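Local coordinates for nonstructural protein 2 (Human rotavirus C, PDB 2GU0) that probably binds single-stranded RNA, hydrolyses nucleoside triphosphates as an octamer, and takes part in viral genome replication, packaging and the formation of viroplasms, at residues I206-H218 against L225-L238. Sequence-based numbering, arbitrary orientation.
Sequences IRYNFNKFAAISH and LVLHSQLMSHAERL
Strands 213-216 and 225-227 pair antiparallel as the two arms of a beta hairpin, their short axes 137° apart. Ala214 and Val226 form the hydrogen-bonded pair: Ala214 N gives to Val226 O at 2.9 Å, and Val226 N returns a nearly straight bond to Ala214 O. Beyond this pair, His228 grips the turn that leads into strand 213-216. Its backbone N bonds to Lys212 O, and the ring atom His228 NE2 reaches Asn211 O at 3.1 Å, a more bent bond. Lys212 O also lies over one face of the imidazole, while the ring's own bond goes to the preceding carbonyl.

Leu225 divides its branches on the face it shares with Ala215. Leu225 CD1 sits over a face of the Phe210 ring, 3.6 Å from Phe210 CD2, while Leu225 CD2 meets Ala215 CB. Leu227 and Phe213 run side by side, and Leu227 CD1 covers one face of the Phe213 ring. Tyr184 of strand 182-188 stacks edge-to-face with both phenylalanines.

Farther along, Ile216 bridges to helix 231-238. With CG1 between the backbone N and carbonyl carbon (chi1 63°) and the chain then extended, Ile216 CD1 reaches His234 CB at 3.6 Å. This leaves CG2 to meet Leu231 CD1. The His218 and His234 rings meet rim to rim, with His234 ND1 at the His218 edge. Trp266 of helix 264-275 packs on Ile216 and Leu238.

The hairpin belongs to the HIT-like C-terminal domain, and both segments lie in the predicted RNA-binding region. His218 belongs to the predicted ATP site, near the predicted active-site His222. The His228 bonds thus fix the turn before strand 213-216, and Ile216 sets the helix against the hairpin beside that site.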
ATOM      1  N   ILE A 206     -29.809  12.238 -34.241  1.00 33.38           N
ATOM      2  CA  ILE A 206     -28.422  12.680 -34.158  1.00 34.66           C
ATOM      3  C   ILE A 206     -28.236  14.174 -34.380  1.00 35.73           C
ATOM      4  O   ILE A 206     -27.197  14.732 -34.025  1.00 33.91           O
ATOM      5  CB  ILE A 206     -27.484  11.909 -35.130  1.00 33.64           C
ATOM      6  CG1 ILE A 206     -27.978  12.042 -36.567  1.00 33.18           C
ATOM      7  CG2 ILE A 206     -27.380  10.445 -34.709  1.00 33.91           C
ATOM      8  CD1 ILE A 206     -27.069  11.366 -37.569  1.00 31.23           C
ATOM      9  N   ARG A 207     -29.230  14.836 -34.962  1.00 37.69           N
ATOM     10  CA  ARG A 207     -29.089  16.269 -35.170  1.00 38.98           C
ATOM     11  C   ARG A 207     -29.121  16.953 -33.822  1.00 39.36           C
ATOM     12  O   ARG A 207     -28.337  17.861 -33.561  1.00 40.12           O
ATOM     13  CB  ARG A 207     -30.203  16.824 -36.040  1.00 39.94           C
ATOM     14  CG  ARG A 207     -29.907  16.818 -37.519  1.00 42.58           C
ATOM     15  CD  ARG A 207     -30.512  18.049 -38.184  1.00 45.98           C
ATOM     16  NE  ARG A 207     -29.519  19.101 -38.380  1.00 49.72           N
ATOM     17  CZ  ARG A 207     -29.803  20.391 -38.528  1.00 50.41           C
ATOM     18  NH1 ARG A 207     -31.063  20.810 -38.496  1.00 50.51           N
ATOM     19  NH2 ARG A 207     -28.819  21.262 -38.717  1.00 51.96           N
ATOM     20  N   TYR A 208     -30.020  16.497 -32.958  1.00 38.55           N
ATOM     21  CA  TYR A 208     -30.147  17.077 -31.631  1.00 39.85           C
ATOM     22  C   TYR A 208     -29.108  16.550 -30.619  1.00 40.10           C
ATOM     23  O   TYR A 208     -28.610  17.312 -29.788  1.00 40.77           O
ATOM     24  CB  TYR A 208     -31.571  16.852 -31.107  1.00 39.43           C
ATOM     25  CG  TYR A 208     -31.802  17.405 -29.726  1.00 40.29           C
ATOM     26  CD1 TYR A 208     -31.960  18.774 -29.516  1.00 40.96           C
ATOM     27  CD2 TYR A 208     -31.816  16.564 -28.620  1.00 40.89           C
ATOM     28  CE1 TYR A 208     -32.124  19.290 -28.230  1.00 42.59           C
ATOM     29  CE2 TYR A 208     -31.979  17.065 -27.337  1.00 42.32           C
ATOM     30  CZ  TYR A 208     -32.129  18.427 -27.143  1.00 43.24           C
ATOM     31  OH  TYR A 208     -32.271  18.912 -25.862  1.00 45.20           O
ATOM     32  N   ASN A 209     -28.763  15.266 -30.704  1.00 40.13           N
ATOM     33  CA  ASN A 209     -27.792  14.661 -29.776  1.00 39.78           C
ATOM     34  C   ASN A 209     -26.310  14.768 -30.157  1.00 39.58           C
ATOM     35  O   ASN A 209     -25.440  14.575 -29.310  1.00 40.09           O
ATOM     36  CB  ASN A 209     -28.139  13.193 -29.552  1.00 36.53           C
ATOM     37  CG  ASN A 209     -29.343  13.022 -28.674  1.00 36.68           C
ATOM     38  OD1 ASN A 209     -29.242  13.123 -27.446  1.00 36.13           O
ATOM     39  ND2 ASN A 209     -30.506  12.788 -29.290  1.00 33.29           N
ATOM     40  N   PHE A 210     -26.030  15.047 -31.426  1.00 38.23           N
ATOM     41  CA  PHE A 210     -24.662  15.181 -31.916  1.00 36.69           C
ATOM     42  C   PHE A 210     -24.659  16.314 -32.929  1.00 37.85           C
ATOM     43  O   PHE A 210     -24.255  16.121 -34.073  1.00 36.43           O
ATOM     44  CB  PHE A 210     -24.205  13.901 -32.621  1.00 34.41           C
ATOM     45  CG  PHE A 210     -24.257  12.669 -31.763  1.00 32.83           C
ATOM     46  CD1 PHE A 210     -25.475  12.064 -31.462  1.00 30.38           C
ATOM     47  CD2 PHE A 210     -23.089  12.120 -31.243  1.00 31.96           C
ATOM     48  CE1 PHE A 210     -25.531  10.934 -30.655  1.00 27.90           C
ATOM     49  CE2 PHE A 210     -23.135  10.989 -30.433  1.00 32.13           C
ATOM     50  CZ  PHE A 210     -24.363  10.394 -30.139  1.00 29.35           C
ATOM     51  N   ASN A 211     -25.106  17.496 -32.511  1.00 39.15           N
ATOM     52  CA  ASN A 211     -25.182  18.622 -33.431  1.00 39.60           C
ATOM     53  C   ASN A 211     -23.834  19.079 -33.965  1.00 39.41           C
ATOM     54  O   ASN A 211     -23.761  19.622 -35.061  1.00 39.53           O
ATOM     55  CB  ASN A 211     -25.937  19.803 -32.791  1.00 41.30           C
ATOM     56  CG  ASN A 211     -25.047  20.696 -31.944  1.00 42.23           C
ATOM     57  OD1 ASN A 211     -24.661  20.339 -30.830  1.00 42.83           O
ATOM     58  ND2 ASN A 211     -24.722  21.873 -32.473  1.00 42.03           N
ATOM     59  N   LYS A 212     -22.768  18.854 -33.205  1.00 40.07           N
ATOM     60  CA  LYS A 212     -21.426  19.251 -33.640  1.00 40.11           C
ATOM     61  C   LYS A 212     -20.840  18.294 -34.684  1.00 39.40           C
ATOM     62  O   LYS A 212     -19.800  18.576 -35.292  1.00 41.71           O
ATOM     63  CB  LYS A 212     -20.473  19.308 -32.440  1.00 40.38           C
ATOM     64  CG  LYS A 212     -20.651  20.501 -31.524  1.00 41.78           C
ATOM     65  CD  LYS A 212     -19.636  20.435 -30.392  1.00 44.29           C
ATOM     66  CE  LYS A 212     -19.602  21.723 -29.566  1.00 46.49           C
ATOM     67  NZ  LYS A 212     -18.669  21.635 -28.384  1.00 46.46           N
ATOM     68  N   PHE A 213     -21.515  17.172 -34.904  1.00 36.98           N
ATOM     69  CA  PHE A 213     -21.028  16.162 -35.835  1.00 33.69           C
ATOM     70  C   PHE A 213     -21.779  15.996 -37.140  1.00 32.24           C
ATOM     71  O   PHE A 213     -22.891  16.475 -37.312  1.00 33.39           O
ATOM     72  CB  PHE A 213     -20.997  14.803 -35.148  1.00 30.98           C
ATOM     73  CG  PHE A 213     -20.282  14.801 -33.842  1.00 26.62           C
ATOM     74  CD1 PHE A 213     -20.843  15.406 -32.733  1.00 23.15           C
ATOM     75  CD2 PHE A 213     -19.064  14.158 -33.708  1.00 25.61           C
ATOM     76  CE1 PHE A 213     -20.210  15.366 -31.519  1.00 21.33           C
ATOM     77  CE2 PHE A 213     -18.423  14.116 -32.486  1.00 25.07           C
ATOM     78  CZ  PHE A 213     -19.004  14.724 -31.387  1.00 22.22           C
ATOM     79  N   ALA A 214     -21.141  15.284 -38.057  1.00 31.24           N
ATOM     80  CA  ALA A 214     -21.708  14.987 -39.362  1.00 31.26           C
ATOM     81  C   ALA A 214     -21.447  13.508 -39.606  1.00 30.70           C
ATOM     82  O   ALA A 214     -20.317  13.044 -39.493  1.00 30.34           O
ATOM     83  CB  ALA A 214     -21.036  15.826 -40.439  1.00 30.65           C
ATOM     84  N   ALA A 215     -22.499  12.770 -39.919  1.00 30.70           N
ATOM     85  CA  ALA A 215     -22.375  11.349 -40.171  1.00 30.35           C
ATOM     86  C   ALA A 215     -21.947  11.153 -41.610  1.00 32.06           C
ATOM     87  O   ALA A 215     -22.678  11.518 -42.536  1.00 30.75           O
ATOM     88  CB  ALA A 215     -23.695  10.671 -39.922  1.00 29.15           C
ATOM     89  N   ILE A 216     -20.757  10.583 -41.796  1.00 34.38           N
ATOM     90  CA  ILE A 216     -20.224  10.340 -43.132  1.00 36.57           C
ATOM     91  C   ILE A 216     -20.041   8.850 -43.413  1.00 40.22           C
ATOM     92  O   ILE A 216     -20.261   8.007 -42.541  1.00 41.61           O
ATOM     93  CB  ILE A 216     -18.858  11.032 -43.323  1.00 34.65           C
ATOM     94  CG1 ILE A 216     -17.840  10.453 -42.350  1.00 34.31           C
ATOM     95  CG2 ILE A 216     -18.989  12.527 -43.102  1.00 35.92           C
ATOM     96  CD1 ILE A 216     -16.469  11.092 -42.447  1.00 36.03           C
ATOM     97  N   SER A 217     -19.654   8.532 -44.643  1.00 42.88           N
ATOM     98  CA  SER A 217     -19.399   7.154 -45.029  1.00 46.11           C
ATOM     99  C   SER A 217     -18.208   7.094 -45.957  1.00 48.74           C
ATOM    100  O   SER A 217     -18.107   7.884 -46.893  1.00 49.03           O
ATOM    101  CB  SER A 217     -20.590   6.541 -45.746  1.00 47.21           C
ATOM    102  OG  SER A 217     -20.225   5.281 -46.289  1.00 45.63           O
ATOM    103  N   HIS A 218     -17.306   6.156 -45.685  1.00 51.69           N
ATOM    104  CA  HIS A 218     -16.122   5.977 -46.504  1.00 52.86           C
ATOM    105  C   HIS A 218     -16.454   4.990 -47.625  1.00 52.43           C
ATOM    106  O   HIS A 218     -15.562   4.411 -48.234  1.00 53.16           O
ATOM    107  CB  HIS A 218     -14.964   5.432 -45.666  1.00 56.65           C
ATOM    108  CG  HIS A 218     -14.570   6.313 -44.518  1.00 61.90           C
ATOM    109  ND1 HIS A 218     -14.236   7.641 -44.676  1.00 63.95           N
ATOM    110  CD2 HIS A 218     -14.415   6.040 -43.198  1.00 63.98           C
ATOM    111  CE1 HIS A 218     -13.890   8.148 -43.504  1.00 64.71           C
ATOM    112  NE2 HIS A 218     -13.991   7.199 -42.591  1.00 64.72           N
ATOM    113  N   LEU A 225     -19.428   9.526 -37.089  1.00 34.91           N
ATOM    114  CA  LEU A 225     -19.852  10.862 -36.683  1.00 34.82           C
ATOM    115  C   LEU A 225     -18.559  11.620 -36.415  1.00 34.59           C
ATOM    116  O   LEU A 225     -17.824  11.274 -35.489  1.00 34.80           O
ATOM    117  CB  LEU A 225     -20.694  10.804 -35.401  1.00 33.01           C
ATOM    118  CG  LEU A 225     -22.118  10.274 -35.572  1.00 31.85           C
ATOM    119  CD1 LEU A 225     -22.754  10.055 -34.227  1.00 32.25           C
ATOM    120  CD2 LEU A 225     -22.933  11.259 -36.384  1.00 32.03           C
ATOM    121  N   VAL A 226     -18.274  12.634 -37.229  1.00 32.81           N
ATOM    122  CA  VAL A 226     -17.051  13.407 -37.072  1.00 32.57           C
ATOM    123  C   VAL A 226     -17.346  14.869 -36.801  1.00 32.62           C
ATOM    124  O   VAL A 226     -18.439  15.349 -37.097  1.00 32.98           O
ATOM    125  CB  VAL A 226     -16.164  13.288 -38.325  1.00 33.90           C
ATOM    126  CG1 VAL A 226     -15.806  11.834 -38.554  1.00 33.72           C
ATOM    127  CG2 VAL A 226     -16.886  13.840 -39.549  1.00 34.95           C
ATOM    128  N   LEU A 227     -16.381  15.576 -36.223  1.00 32.28           N
ATOM    129  CA  LEU A 227     -16.563  16.992 -35.921  1.00 33.50           C
ATOM    130  C   LEU A 227     -16.593  17.804 -37.206  1.00 36.02           C
ATOM    131  O   LEU A 227     -15.830  17.523 -38.134  1.00 34.51           O
ATOM    132  CB  LEU A 227     -15.428  17.510 -35.029  1.00 31.65           C
ATOM    133  CG  LEU A 227     -15.567  17.579 -33.501  1.00 27.80           C
ATOM    134  CD1 LEU A 227     -16.908  17.042 -33.070  1.00 26.39           C
ATOM    135  CD2 LEU A 227     -14.429  16.813 -32.856  1.00 26.40           C
ATOM    136  N   HIS A 228     -17.472  18.807 -37.262  1.00 38.34           N
ATOM    137  CA  HIS A 228     -17.566  19.654 -38.449  1.00 39.99           C
ATOM    138  C   HIS A 228     -16.173  20.180 -38.794  1.00 42.05           C
ATOM    139  O   HIS A 228     -15.810  20.306 -39.967  1.00 43.55           O
ATOM    140  CB  HIS A 228     -18.521  20.828 -38.208  1.00 39.33           C
ATOM    141  CG  HIS A 228     -19.964  20.432 -38.105  1.00 37.12           C
ATOM    142  ND1 HIS A 228     -20.583  19.622 -39.032  1.00 34.65           N
ATOM    143  CD2 HIS A 228     -20.918  20.766 -37.204  1.00 35.78           C
ATOM    144  CE1 HIS A 228     -21.856  19.476 -38.708  1.00 34.93           C
ATOM    145  NE2 HIS A 228     -22.084  20.161 -37.603  1.00 34.53           N
ATOM    146  N   SER A 229     -15.392  20.469 -37.759  1.00 42.93           N
ATOM    147  CA  SER A 229     -14.031  20.960 -37.935  1.00 43.31           C
ATOM    148  C   SER A 229     -13.112  19.821 -38.360  1.00 43.24           C
ATOM    149  O   SER A 229     -11.932  19.823 -38.053  1.00 43.05           O
ATOM    150  CB  SER A 229     -13.515  21.557 -36.625  1.00 44.51           C
ATOM    151  OG  SER A 229     -13.344  20.551 -35.639  1.00 44.40           O
ATOM    152  N   GLN A 230     -13.659  18.837 -39.056  1.00 45.10           N
ATOM    153  CA  GLN A 230     -12.868  17.696 -39.510  1.00 46.64           C
ATOM    154  C   GLN A 230     -13.435  17.197 -40.815  1.00 46.87           C
ATOM    155  O   GLN A 230     -12.792  16.449 -41.538  1.00 47.32           O
ATOM    156  CB  GLN A 230     -12.934  16.553 -38.499  1.00 47.19           C
ATOM    157  CG  GLN A 230     -12.362  16.867 -37.138  1.00 46.75           C
ATOM    158  CD  GLN A 230     -10.881  17.120 -37.190  1.00 47.41           C
ATOM    159  OE1 GLN A 230     -10.118  16.325 -37.763  1.00 47.71           O
ATOM    160  NE2 GLN A 230     -10.453  18.224 -36.586  1.00 45.12           N
ATOM    161  N   LEU A 231     -14.661  17.610 -41.093  1.00 47.72           N
ATOM    162  CA  LEU A 231     -15.354  17.212 -42.304  1.00 48.79           C
ATOM    163  C   LEU A 231     -14.446  17.302 -43.539  1.00 49.74           C
ATOM    164  O   LEU A 231     -14.444  16.393 -44.368  1.00 49.80           O
ATOM    165  CB  LEU A 231     -16.618  18.068 -42.461  1.00 46.50           C
ATOM    166  CG  LEU A 231     -17.744  17.530 -43.343  1.00 45.56           C
ATOM    167  CD1 LEU A 231     -17.941  16.038 -43.117  1.00 45.66           C
ATOM    168  CD2 LEU A 231     -19.015  18.291 -43.030  1.00 44.12           C
ATOM    169  N   MET A 232     -13.671  18.382 -43.656  1.00 51.39           N
ATOM    170  CA  MET A 232     -12.755  18.540 -44.788  1.00 53.50           C
ATOM    171  C   MET A 232     -11.793  17.356 -44.872  1.00 54.24           C
ATOM    172  O   MET A 232     -11.811  16.596 -45.837  1.00 54.90           O
ATOM    173  CB  MET A 232     -11.943  19.831 -44.657  1.00 54.70           C
ATOM    174  CG  MET A 232     -12.636  21.074 -45.192  1.00 58.22           C
ATOM    175  SD  MET A 232     -12.935  21.018 -46.974  1.00 60.39           S
ATOM    176  CE  MET A 232     -11.291  21.373 -47.553  1.00 61.10           C
ATOM    177  N   SER A 233     -10.954  17.214 -43.850  1.00 53.92           N
ATOM    178  CA  SER A 233      -9.976  16.132 -43.765  1.00 53.33           C
ATOM    179  C   SER A 233     -10.478  14.804 -44.302  1.00 53.04           C
ATOM    180  O   SER A 233      -9.867  14.213 -45.184  1.00 52.98           O
ATOM    181  CB  SER A 233      -9.546  15.949 -42.319  1.00 52.50           C
ATOM    182  OG  SER A 233      -9.068  17.172 -41.805  1.00 55.06           O
ATOM    183  N   HIS A 234     -11.581  14.328 -43.749  1.00 53.94           N
ATOM    184  CA  HIS A 234     -12.160  13.070 -44.182  1.00 55.56           C
ATOM    185  C   HIS A 234     -12.563  13.172 -45.640  1.00 57.13           C
ATOM    186  O   HIS A 234     -12.575  12.177 -46.366  1.00 57.55           O
ATOM    187  CB  HIS A 234     -13.381  12.745 -43.326  1.00 54.71           C
ATOM    188  CG  HIS A 234     -13.045  12.434 -41.905  1.00 54.10           C
ATOM    189  ND1 HIS A 234     -12.649  11.181 -41.494  1.00 54.27           N
ATOM    190  CD2 HIS A 234     -13.005  13.223 -40.806  1.00 54.67           C
ATOM    191  CE1 HIS A 234     -12.379  11.211 -40.202  1.00 53.89           C
ATOM    192  NE2 HIS A 234     -12.588  12.438 -39.760  1.00 54.65           N
ATOM    193  N   ALA A 235     -12.898  14.387 -46.061  1.00 58.65           N
ATOM    194  CA  ALA A 235     -13.297  14.623 -47.437  1.00 61.27           C
ATOM    195  C   ALA A 235     -12.079  14.491 -48.334  1.00 63.27           C
ATOM    196  O   ALA A 235     -12.164  13.914 -49.412  1.00 63.56           O
ATOM    197  CB  ALA A 235     -13.907  16.007 -47.577  1.00 60.42           C
ATOM    198  N   GLU A 236     -10.945  15.019 -47.882  1.00 66.02           N
ATOM    199  CA  GLU A 236      -9.710  14.946 -48.650  1.00 68.94           C
ATOM    200  C   GLU A 236      -9.219  13.504 -48.747  1.00 70.52           C
ATOM    201  O   GLU A 236      -8.876  13.031 -49.832  1.00 70.14           O
ATOM    202  CB  GLU A 236      -8.636  15.812 -48.005  1.00 70.09           C
ATOM    203  CG  GLU A 236      -9.117  17.205 -47.664  1.00 74.48           C
ATOM    204  CD  GLU A 236      -7.976  18.189 -47.487  1.00 77.46           C
ATOM    205  OE1 GLU A 236      -6.958  17.818 -46.859  1.00 78.62           O
ATOM    206  OE2 GLU A 236      -8.104  19.339 -47.967  1.00 78.59           O
ATOM    207  N   ARG A 237      -9.183  12.813 -47.610  1.00 72.27           N
ATOM    208  CA  ARG A 237      -8.753  11.419 -47.567  1.00 74.01           C
ATOM    209  C   ARG A 237      -9.512  10.599 -48.596  1.00 74.01           C
ATOM    210  O   ARG A 237      -8.911   9.892 -49.404  1.00 75.34           O
ATOM    211  CB  ARG A 237      -9.026  10.800 -46.197  1.00 76.65           C
ATOM    212  CG  ARG A 237      -8.054  11.130 -45.087  1.00 80.64           C
ATOM    213  CD  ARG A 237      -8.551  10.455 -43.815  1.00 84.32           C
ATOM    214  NE  ARG A 237      -7.576  10.441 -42.730  1.00 87.09           N
ATOM    215  CZ  ARG A 237      -7.753   9.778 -41.592  1.00 88.28           C
ATOM    216  NH1 ARG A 237      -8.869   9.083 -41.401  1.00 88.39           N
ATOM    217  NH2 ARG A 237      -6.820   9.803 -40.648  1.00 88.30           N
ATOM    218  N   LEU A 238     -10.837  10.678 -48.552  1.00 73.17           N
ATOM    219  CA  LEU A 238     -11.667   9.920 -49.476  1.00 72.75           C
ATOM    220  C   LEU A 238     -11.337  10.292 -50.909  1.00 73.25           C
ATOM    221  O   LEU A 238     -11.521   9.491 -51.820  1.00 73.22           O
ATOM    222  CB  LEU A 238     -13.152  10.171 -49.199  1.00 72.00           C
ATOM    223  CG  LEU A 238     -14.124   9.295 -49.996  1.00 72.45           C
ATOM    224  CD1 LEU A 238     -13.801   7.826 -49.766  1.00 71.99           C
ATOM    225  CD2 LEU A 238     -15.551   9.589 -49.581  1.00 72.17           C
TER